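Local coordinates for protein RMD9, mitochondrial (Saccharomyces cerevisiae S288C, PDB 7A9X) that binds a dodecamer motif in the 3'-untranslated regions of mitochondrial mRNAs and takes part in their processing or stability, at residues F422-Y427 / R440-S445; S362-F367 / E401-V406. All coordinates share one frame; numbering follows the deposited sequence.

Contact 1. Residues F422-Y427 / R440-S445. With nucleotides of chain B.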
loop_
_atom_site.group_PDB
_atom_site.type_symbol
_atom_site.label_atom_id
_atom_site.label_comp_id
_atom_site.label_asym_id
_atom_site.label_seq_id
_atom_site.Cartn_x
_atom_site.Cartn_y
_atom_site.Cartn_z
ATOM N N PHE A 422 -23.790 -0.646 17.134
ATOM C CA PHE A 422 -24.259 -1.452 16.014
ATOM C C PHE A 422 -23.117 -2.257 15.404
ATOM O O PHE A 422 -23.260 -3.458 15.150
ATOM C CB PHE A 422 -24.922 -0.552 14.970
ATOM C CG PHE A 422 -25.341 -1.272 13.717
ATOM C CD1 PHE A 422 -26.479 -2.066 13.700
ATOM C CD2 PHE A 422 -24.602 -1.144 12.552
ATOM C CE1 PHE A 422 -26.868 -2.728 12.542
ATOM C CE2 PHE A 422 -24.983 -1.798 11.390
ATOM C CZ PHE A 422 -26.116 -2.592 11.383
ATOM N N ILE A 423 -21.967 -1.616 15.176
ATOM C CA ILE A 423 -20.828 -2.322 14.598
ATOM C C ILE A 423 -20.269 -3.336 15.586
ATOM O O ILE A 423 -19.934 -4.467 15.211
ATOM C CB ILE A 423 -19.744 -1.325 14.148
ATOM C CG1 ILE A 423 -20.300 -0.365 13.099
ATOM C CG2 ILE A 423 -18.536 -2.069 13.585
ATOM C CD1 ILE A 423 -20.912 -1.067 11.924
ATOM N N ASP A 424 -20.146 -2.944 16.857
ATOM C CA ASP A 424 -19.643 -3.860 17.876
ATOM C C ASP A 424 -20.507 -5.111 17.959
ATOM O O ASP A 424 -19.991 -6.227 18.082
ATOM C CB ASP A 424 -19.588 -3.148 19.228
ATOM C CG ASP A 424 -18.662 -3.830 20.215
ATOM O OD1 ASP A 424 -18.101 -4.892 19.873
ATOM O OD2 ASP A 424 -18.490 -3.297 21.333
ATOM N N LYS A 425 -21.827 -4.938 17.874
ATOM C CA LYS A 425 -22.740 -6.074 17.892
ATOM C C LYS A 425 -22.578 -6.951 16.655
ATOM O O LYS A 425 -22.701 -8.178 16.748
ATOM C CB LYS A 425 -24.176 -5.564 18.014
ATOM C CG LYS A 425 -25.260 -6.585 17.725
ATOM C CD LYS A 425 -26.628 -5.919 17.747
ATOM C CE LYS A 425 -27.728 -6.858 17.279
ATOM N NZ LYS A 425 -29.040 -6.158 17.183
ATOM N N ASN A 426 -22.286 -6.350 15.499
ATOM C CA ASN A 426 -22.209 -7.120 14.263
ATOM C C ASN A 426 -20.958 -7.985 14.182
ATOM O O ASN A 426 -20.942 -8.950 13.411
ATOM C CB ASN A 426 -22.281 -6.182 13.057
ATOM C CG ASN A 426 -23.686 -5.662 12.810
ATOM O OD1 ASN A 426 -24.504 -5.586 13.728
ATOM N ND2 ASN A 426 -23.977 -5.310 11.563
ATOM N N TYR A 427 -19.910 -7.664 14.947
ATOM C CA TYR A 427 -18.745 -8.542 14.998
ATOM C C TYR A 427 -19.133 -9.933 15.482
ATOM O O TYR A 427 -18.692 -10.941 14.918
ATOM C CB TYR A 427 -17.668 -7.951 15.912
ATOM C CG TYR A 427 -16.937 -6.756 15.346
ATOM C CD1 TYR A 427 -16.137 -6.879 14.219
ATOM C CD2 TYR A 427 -17.032 -5.508 15.950
ATOM C CE1 TYR A 427 -15.461 -5.789 13.700
ATOM C CE2 TYR A 427 -16.361 -4.412 15.440
ATOM C CZ TYR A 427 -15.577 -4.557 14.315
ATOM O OH TYR A 427 -14.908 -3.466 13.809
ATOM N N ARG A 440 -8.944 -1.666 18.993
ATOM C CA ARG A 440 -8.333 -0.342 18.953
ATOM C C ARG A 440 -9.327 0.707 18.468
ATOM O O ARG A 440 -9.430 1.789 19.054
ATOM C CB ARG A 440 -7.093 -0.357 18.057
ATOM C CG ARG A 440 -5.871 -0.991 18.693
ATOM C CD ARG A 440 -4.732 -1.119 17.700
ATOM N NE ARG A 440 -3.531 -1.664 18.325
ATOM C CZ ARG A 440 -2.439 -2.025 17.660
ATOM N NH1 ARG A 440 -2.393 -1.904 16.339
ATOM N NH2 ARG A 440 -1.394 -2.510 18.317
ATOM N N ILE A 441 -10.070 0.399 17.402
ATOM C CA ILE A 441 -11.005 1.369 16.840
ATOM C C ILE A 441 -12.180 1.591 17.781
ATOM O O ILE A 441 -12.666 2.718 17.933
ATOM C CB ILE A 441 -11.472 0.909 15.447
ATOM C CG1 ILE A 441 -10.274 0.777 14.505
ATOM C CG2 ILE A 441 -12.489 1.886 14.879
ATOM C CD1 ILE A 441 -10.586 0.036 13.232
ATOM N N LEU A 442 -12.658 0.522 18.428
ATOM C CA LEU A 442 -13.763 0.661 19.372
ATOM C C LEU A 442 -13.396 1.597 20.517
ATOM O O LEU A 442 -14.232 2.381 20.981
ATOM C CB LEU A 442 -14.175 -0.713 19.903
ATOM C CG LEU A 442 -14.998 -1.583 18.950
ATOM C CD1 LEU A 442 -15.043 -3.021 19.435
ATOM C CD2 LEU A 442 -16.407 -1.030 18.816
ATOM N N LEU A 443 -12.148 1.535 20.984
ATOM C CA LEU A 443 -11.693 2.502 21.978
ATOM C C LEU A 443 -11.586 3.897 21.375
ATOM O O LEU A 443 -12.035 4.877 21.982
ATOM C CB LEU A 443 -10.349 2.069 22.564
ATOM C CG LEU A 443 -9.705 3.039 23.559
ATOM C CD1 LEU A 443 -10.614 3.269 24.758
ATOM C CD2 LEU A 443 -8.343 2.533 24.007
ATOM N N LYS A 444 -11.000 4.003 20.179
ATOM C CA LYS A 444 -10.862 5.299 19.522
ATOM C C LYS A 444 -12.215 5.954 19.279
ATOM O O LYS A 444 -12.332 7.184 19.350
ATOM C CB LYS A 444 -10.110 5.131 18.200
ATOM C CG LYS A 444 -9.784 6.430 17.474
ATOM C CD LYS A 444 -9.284 6.155 16.060
ATOM C CE LYS A 444 -8.607 7.374 15.450
ATOM N NZ LYS A 444 -9.462 8.591 15.476
ATOM N N SER A 445 -13.248 5.150 19.004
ATOM C CA SER A 445 -14.559 5.695 18.663
ATOM C C SER A 445 -15.159 6.509 19.803
ATOM O O SER A 445 -15.968 7.409 19.556
ATOM C CB SER A 445 -15.507 4.562 18.268
ATOM O OG SER A 445 -15.031 3.875 17.121
ATOM P P U B 11 -7.444 3.965 9.512
ATOM O OP1 U B 11 -8.149 5.271 9.609
ATOM O OP2 U B 11 -6.232 3.856 8.661
ATOM O "O5'" U B 11 -7.058 3.495 10.986
ATOM C "C5'" U B 11 -8.006 3.533 12.040
ATOM C "C4'" U B 11 -7.467 2.887 13.290
ATOM O "O4'" U B 11 -7.315 1.458 13.081
ATOM C "C3'" U B 11 -6.085 3.339 13.733
ATOM O "O3'" U B 11 -6.098 4.572 14.428
ATOM C "C2'" U B 11 -5.609 2.164 14.574
ATOM O "O2'" U B 11 -6.213 2.185 15.859
ATOM C "C1'" U B 11 -6.189 0.986 13.792
ATOM N N1 U B 11 -5.220 0.436 12.820
ATOM C C2 U B 11 -4.189 -0.352 13.301
ATOM O O2 U B 11 -4.042 -0.614 14.483
ATOM N N3 U B 11 -3.333 -0.828 12.338
ATOM C C4 U B 11 -3.404 -0.598 10.979
ATOM O O4 U B 11 -2.556 -1.092 10.235
ATOM C C5 U B 11 -4.496 0.226 10.564
ATOM C C6 U B 11 -5.345 0.703 11.478
#
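Arg440 NH1 reaches the base edge of U11 of chain B, giving an N-H to O2 in a bond of 2.8 Å with an angle of 155° at the hydrogen. The uracil carbonyl comes to the edge of the guanidinium, near its plane, and the side chain gets there fully stretched from CG to NE (chi2 173°). Two carboxylates hold the group as well: NE forms a salt bridge with Asp480, and NH1, besides its bond to the base, one with Asp134. A leucine here would probably leave O2 of U11 of chain B without its donor and both aspartates without their positive mate. Next in the helix, Ile441 lays CG1 against the ribose, 3.4 Å from O4' of U11 of chain B. The pair illustrates how an alpha-solenoid of pentatricopeptide repeats is joined: residues 422-427 are assigned to PPR7 and residues 440-445 to PPR8, and the face of the second helix turned from the RNA carries Leu442 to its neighbour. Leu442 and Asp424 meet at about a right angle, the two methyls spanning the acid, with CD1 3.6 Å from OD1 and CD2 3.8 Å from CB. OD2 of Asp424 makes a salt bridge with Arg460 on helix 454-470, so the leucine packs beside an ion pair. Tyr427 approaches the same methyl obliquely and more loosely, its CE2 4.4 Å from Leu442 CD1.

Contact 2. Residues S362-F367 / E401-V406. With nucleotides of chain B.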
loop_
_atom_site.group_PDB
_atom_site.type_symbol
_atom_site.label_atom_id
_atom_site.label_comp_id
_atom_site.label_asym_id
_atom_site.label_seq_id
_atom_site.Cartn_x
_atom_site.Cartn_y
_atom_site.Cartn_z
ATOM N N SER A 362 -8.503 -2.817 1.198
ATOM C CA SER A 362 -8.140 -1.605 0.471
ATOM C C SER A 362 -9.317 -1.074 -0.339
ATOM O O SER A 362 -9.520 0.143 -0.423
ATOM C CB SER A 362 -6.942 -1.878 -0.436
ATOM O OG SER A 362 -6.501 -0.692 -1.074
ATOM N N LEU A 363 -10.105 -1.973 -0.939
ATOM C CA LEU A 363 -11.284 -1.550 -1.690
ATOM C C LEU A 363 -12.317 -0.913 -0.770
ATOM O O LEU A 363 -12.845 0.166 -1.064
ATOM C CB LEU A 363 -11.896 -2.739 -2.434
ATOM C CG LEU A 363 -13.194 -2.448 -3.198
ATOM C CD1 LEU A 363 -12.912 -1.597 -4.427
ATOM C CD2 LEU A 363 -13.929 -3.727 -3.582
ATOM N N ASN A 364 -12.617 -1.571 0.352
ATOM C CA ASN A 364 -13.608 -1.040 1.281
ATOM C C ASN A 364 -13.151 0.275 1.901
ATOM O O ASN A 364 -13.987 1.118 2.247
ATOM C CB ASN A 364 -13.911 -2.077 2.362
ATOM C CG ASN A 364 -14.596 -3.309 1.805
ATOM O OD1 ASN A 364 -15.378 -3.223 0.857
ATOM N ND2 ASN A 364 -14.305 -4.466 2.391
ATOM N N ASN A 365 -11.837 0.471 2.038
ATOM C CA ASN A 365 -11.325 1.749 2.524
ATOM C C ASN A 365 -11.732 2.885 1.595
ATOM O O ASN A 365 -12.253 3.914 2.042
ATOM C CB ASN A 365 -9.804 1.685 2.663
ATOM C CG ASN A 365 -9.213 2.973 3.202
ATOM O OD1 ASN A 365 -9.817 3.646 4.038
ATOM N ND2 ASN A 365 -8.027 3.325 2.721
ATOM N N THR A 366 -11.501 2.711 0.292
ATOM C CA THR A 366 -11.893 3.727 -0.678
ATOM C C THR A 366 -13.404 3.929 -0.686
ATOM O O THR A 366 -13.883 5.067 -0.743
ATOM C CB THR A 366 -11.399 3.332 -2.071
ATOM O OG1 THR A 366 -9.980 3.139 -2.036
ATOM C CG2 THR A 366 -11.731 4.416 -3.090
ATOM N N PHE A 367 -14.167 2.836 -0.609
ATOM C CA PHE A 367 -15.619 2.917 -0.737
ATOM C C PHE A 367 -16.251 3.613 0.464
ATOM O O PHE A 367 -17.086 4.510 0.305
ATOM C CB PHE A 367 -16.202 1.515 -0.917
ATOM C CG PHE A 367 -17.698 1.467 -0.853
ATOM C CD1 PHE A 367 -18.468 2.064 -1.842
ATOM C CD2 PHE A 367 -18.338 0.820 0.192
ATOM C CE1 PHE A 367 -19.849 2.022 -1.790
ATOM C CE2 PHE A 367 -19.719 0.771 0.253
ATOM C CZ PHE A 367 -20.476 1.374 -0.740
ATOM N N GLU A 401 -13.165 -8.814 9.030
ATOM C CA GLU A 401 -13.107 -7.771 10.047
ATOM C C GLU A 401 -12.793 -6.389 9.477
ATOM O O GLU A 401 -13.394 -5.405 9.927
ATOM C CB GLU A 401 -12.088 -8.125 11.130
ATOM C CG GLU A 401 -12.377 -7.431 12.447
ATOM C CD GLU A 401 -11.153 -7.290 13.319
ATOM O OE1 GLU A 401 -10.069 -6.972 12.780
ATOM O OE2 GLU A 401 -11.279 -7.498 14.544
ATOM N N PRO A 402 -11.862 -6.247 8.521
ATOM C CA PRO A 402 -11.602 -4.902 7.979
ATOM C C PRO A 402 -12.829 -4.237 7.377
ATOM O O PRO A 402 -12.917 -3.004 7.392
ATOM C CB PRO A 402 -10.518 -5.156 6.924
ATOM C CG PRO A 402 -9.798 -6.345 7.428
ATOM C CD PRO A 402 -10.871 -7.218 8.016
ATOM N N PHE A 403 -13.781 -5.018 6.857
ATOM C CA PHE A 403 -15.017 -4.444 6.334
ATOM C C PHE A 403 -15.710 -3.583 7.385
ATOM O O PHE A 403 -16.077 -2.433 7.118
ATOM C CB PHE A 403 -15.946 -5.559 5.850
ATOM C CG PHE A 403 -17.302 -5.075 5.407
ATOM C CD1 PHE A 403 -17.477 -4.509 4.153
ATOM C CD2 PHE A 403 -18.406 -5.198 6.241
ATOM C CE1 PHE A 403 -18.722 -4.067 3.741
ATOM C CE2 PHE A 403 -19.653 -4.759 5.835
ATOM C CZ PHE A 403 -19.813 -4.193 4.585
ATOM N N PHE A 404 -15.891 -4.122 8.592
ATOM C CA PHE A 404 -16.507 -3.355 9.666
ATOM C C PHE A 404 -15.533 -2.390 10.334
ATOM O O PHE A 404 -15.971 -1.370 10.878
ATOM C CB PHE A 404 -17.112 -4.298 10.709
ATOM C CG PHE A 404 -18.488 -4.798 10.352
ATOM C CD1 PHE A 404 -19.544 -3.907 10.205
ATOM C CD2 PHE A 404 -18.730 -6.152 10.178
ATOM C CE1 PHE A 404 -20.816 -4.358 9.883
ATOM C CE2 PHE A 404 -20.000 -6.611 9.856
ATOM C CZ PHE A 404 -21.044 -5.711 9.707
ATOM N N ASN A 405 -14.229 -2.681 10.300
ATOM C CA ASN A 405 -13.252 -1.759 10.871
ATOM C C ASN A 405 -13.225 -0.438 10.108
ATOM O O ASN A 405 -13.238 0.638 10.720
ATOM C CB ASN A 405 -11.860 -2.398 10.884
ATOM C CG ASN A 405 -11.769 -3.586 11.831
ATOM O OD1 ASN A 405 -12.587 -3.737 12.740
ATOM N ND2 ASN A 405 -10.766 -4.432 11.622
ATOM N N VAL A 406 -13.189 -0.500 8.774
ATOM C CA VAL A 406 -13.224 0.717 7.965
ATOM C C VAL A 406 -14.531 1.467 8.189
ATOM O O VAL A 406 -14.540 2.690 8.373
ATOM C CB VAL A 406 -13.022 0.381 6.476
ATOM C CG1 VAL A 406 -13.166 1.633 5.631
ATOM C CG2 VAL A 406 -11.667 -0.261 6.254
ATOM P P U B 10 -4.801 1.763 5.523
ATOM O OP1 U B 10 -4.862 3.244 5.420
ATOM O OP2 U B 10 -3.611 1.125 6.143
ATOM O "O5'" U B 10 -6.098 1.276 6.313
ATOM C "C5'" U B 10 -7.362 1.893 6.109
ATOM C "C4'" U B 10 -8.383 1.368 7.087
ATOM O "O4'" U B 10 -8.474 -0.071 6.947
ATOM C "C3'" U B 10 -8.058 1.593 8.558
ATOM O "O3'" U B 10 -8.500 2.861 9.017
ATOM C "C2'" U B 10 -8.753 0.429 9.259
ATOM O "O2'" U B 10 -10.117 0.729 9.511
ATOM C "C1'" U B 10 -8.678 -0.676 8.202
ATOM N N1 U B 10 -7.576 -1.637 8.446
ATOM C C2 U B 10 -7.891 -2.823 9.081
ATOM O O2 U B 10 -9.020 -3.097 9.448
ATOM N N3 U B 10 -6.832 -3.677 9.269
ATOM C C4 U B 10 -5.522 -3.468 8.891
ATOM O O4 U B 10 -4.680 -4.334 9.132
ATOM C C5 U B 10 -5.277 -2.218 8.238
ATOM C C6 U B 10 -6.288 -1.369 8.041
ATOM P P A B 9 -1.081 0.105 2.603
ATOM O OP1 A B 9 -0.556 0.913 3.732
ATOM O OP2 A B 9 -1.224 -1.361 2.775
ATOM O "O5'" A B 9 -2.511 0.686 2.182
ATOM C "C5'" A B 9 -3.444 -0.100 1.447
ATOM C "C4'" A B 9 -4.687 -0.440 2.234
ATOM O "O4'" A B 9 -4.945 -1.862 2.122
ATOM C "C3'" A B 9 -4.644 -0.172 3.733
ATOM O "O3'" A B 9 -4.987 1.172 4.039
ATOM C "C2'" A B 9 -5.633 -1.190 4.295
ATOM O "O2'" A B 9 -6.965 -0.718 4.169
ATOM C "C1'" A B 9 -5.450 -2.367 3.337
ATOM N N9 A B 9 -4.507 -3.386 3.840
ATOM C C8 A B 9 -3.198 -3.548 3.459
ATOM N N7 A B 9 -2.588 -4.547 4.048
ATOM C C5 A B 9 -3.565 -5.089 4.870
ATOM C C6 A B 9 -3.550 -6.178 5.761
ATOM N N6 A B 9 -2.478 -6.943 5.979
ATOM N N1 A B 9 -4.689 -6.460 6.430
ATOM C C2 A B 9 -5.763 -5.692 6.209
ATOM N N3 A B 9 -5.899 -4.642 5.399
ATOM C C4 A B 9 -4.753 -4.388 4.750
ATOM P P C B 8 -3.029 -1.568 -2.700
ATOM O OP1 C B 8 -3.994 -1.512 -1.573
ATOM O OP2 C B 8 -3.057 -0.509 -3.741
ATOM O "O5'" C B 8 -1.544 -1.605 -2.124
ATOM C "C5'" C B 8 -1.235 -2.280 -0.911
ATOM C "C4'" C B 8 -0.178 -1.535 -0.136
ATOM O "O4'" C B 8 1.102 -1.649 -0.823
ATOM C "C3'" C B 8 -0.445 -0.037 0.040
ATOM O "O3'" C B 8 -0.100 0.384 1.359
ATOM C "C2'" C B 8 0.495 0.610 -0.975
ATOM O "O2'" C B 8 0.908 1.919 -0.647
ATOM C "C1'" C B 8 1.667 -0.365 -0.986
ATOM N N1 C B 8 2.429 -0.329 -2.242
ATOM C C2 C B 8 3.801 -0.052 -2.212
ATOM O O2 C B 8 4.366 0.122 -1.123
ATOM N N3 C B 8 4.485 0.005 -3.378
ATOM C C4 C B 8 3.855 -0.188 -4.537
ATOM N N4 C B 8 4.575 -0.125 -5.660
ATOM C C5 C B 8 2.458 -0.457 -4.596
ATOM C C6 C B 8 1.790 -0.511 -3.437
#
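Asn364 presents its amide to the rim of the Phe403 ring, with ND2 lying in the ring plane 3.6 Å from CD1 and the two flat groups turned 77° apart. The setting is the alpha-solenoid of a pentatricopeptide repeat protein, in which residues 362-367 are assigned to PPR6 and 401-406 to PPR7; the axes of these short segments come within 9.1 Å and run almost parallel, 21° between their directions. This orientation suits a buried amide: the carbonyl end of Asn364 accepts from Trp344 NE1 and the nitrogen end gives to Tyr393 OH, which fixes its rotation. Phe403 is held as well, stacked on Tyr393 and set edge-to-face with Phe368.

Val406 divides its two methyls between protein and RNA. With CG1 anti to the backbone N (chi1 176°), that branch lies against the other helix, 3.5 Å from Asn364 O and close to Asn365 CA, while CG2 touches the ribose of U10 of chain B, 3.3 Å from its O4'. Asn365 continues this surface, its amide carbon resting on C5' of the same sugar.

Asn405, fifth in the inferred PPR7, hydrogen-bonds through ND2 to O2 of U10 of chain B at 3.1 Å, consistent with the base-reading role of the fifth position in such repeats. Asn405 ND2 also donates to Glu401 OE1 at 2.9 Å, coming from above the carboxylate plane; this second-shell acid is likely to steady the amide. On helix 357-374, Ser362 OG donates to OP1 of C8 of chain B, 2.7 Å away.

How the contacts relate
Contact 2 comes first along the chain and closes before contact 1 opens, and their centres lie about 14 Å apart on the same side of the chain's centre. Helix 401-410, which carries half of contact 2, is followed directly by helix 417-429 of contact 1, so the inferred PPR7 supplies one segment to each. The two meet directly: Tyr427 OH is probably hydrogen-bonded to Asn405 OD1 at 2.6 Å, tying contact 1 to a uracil-binding asparagine, and Ile423 and Ile441 pack on Phe404 and Asn405, respectively. Consecutive repeats thus appear to bind successive nucleotides of chain B, C8 to U10 at contact 2 and U11 at contact 1.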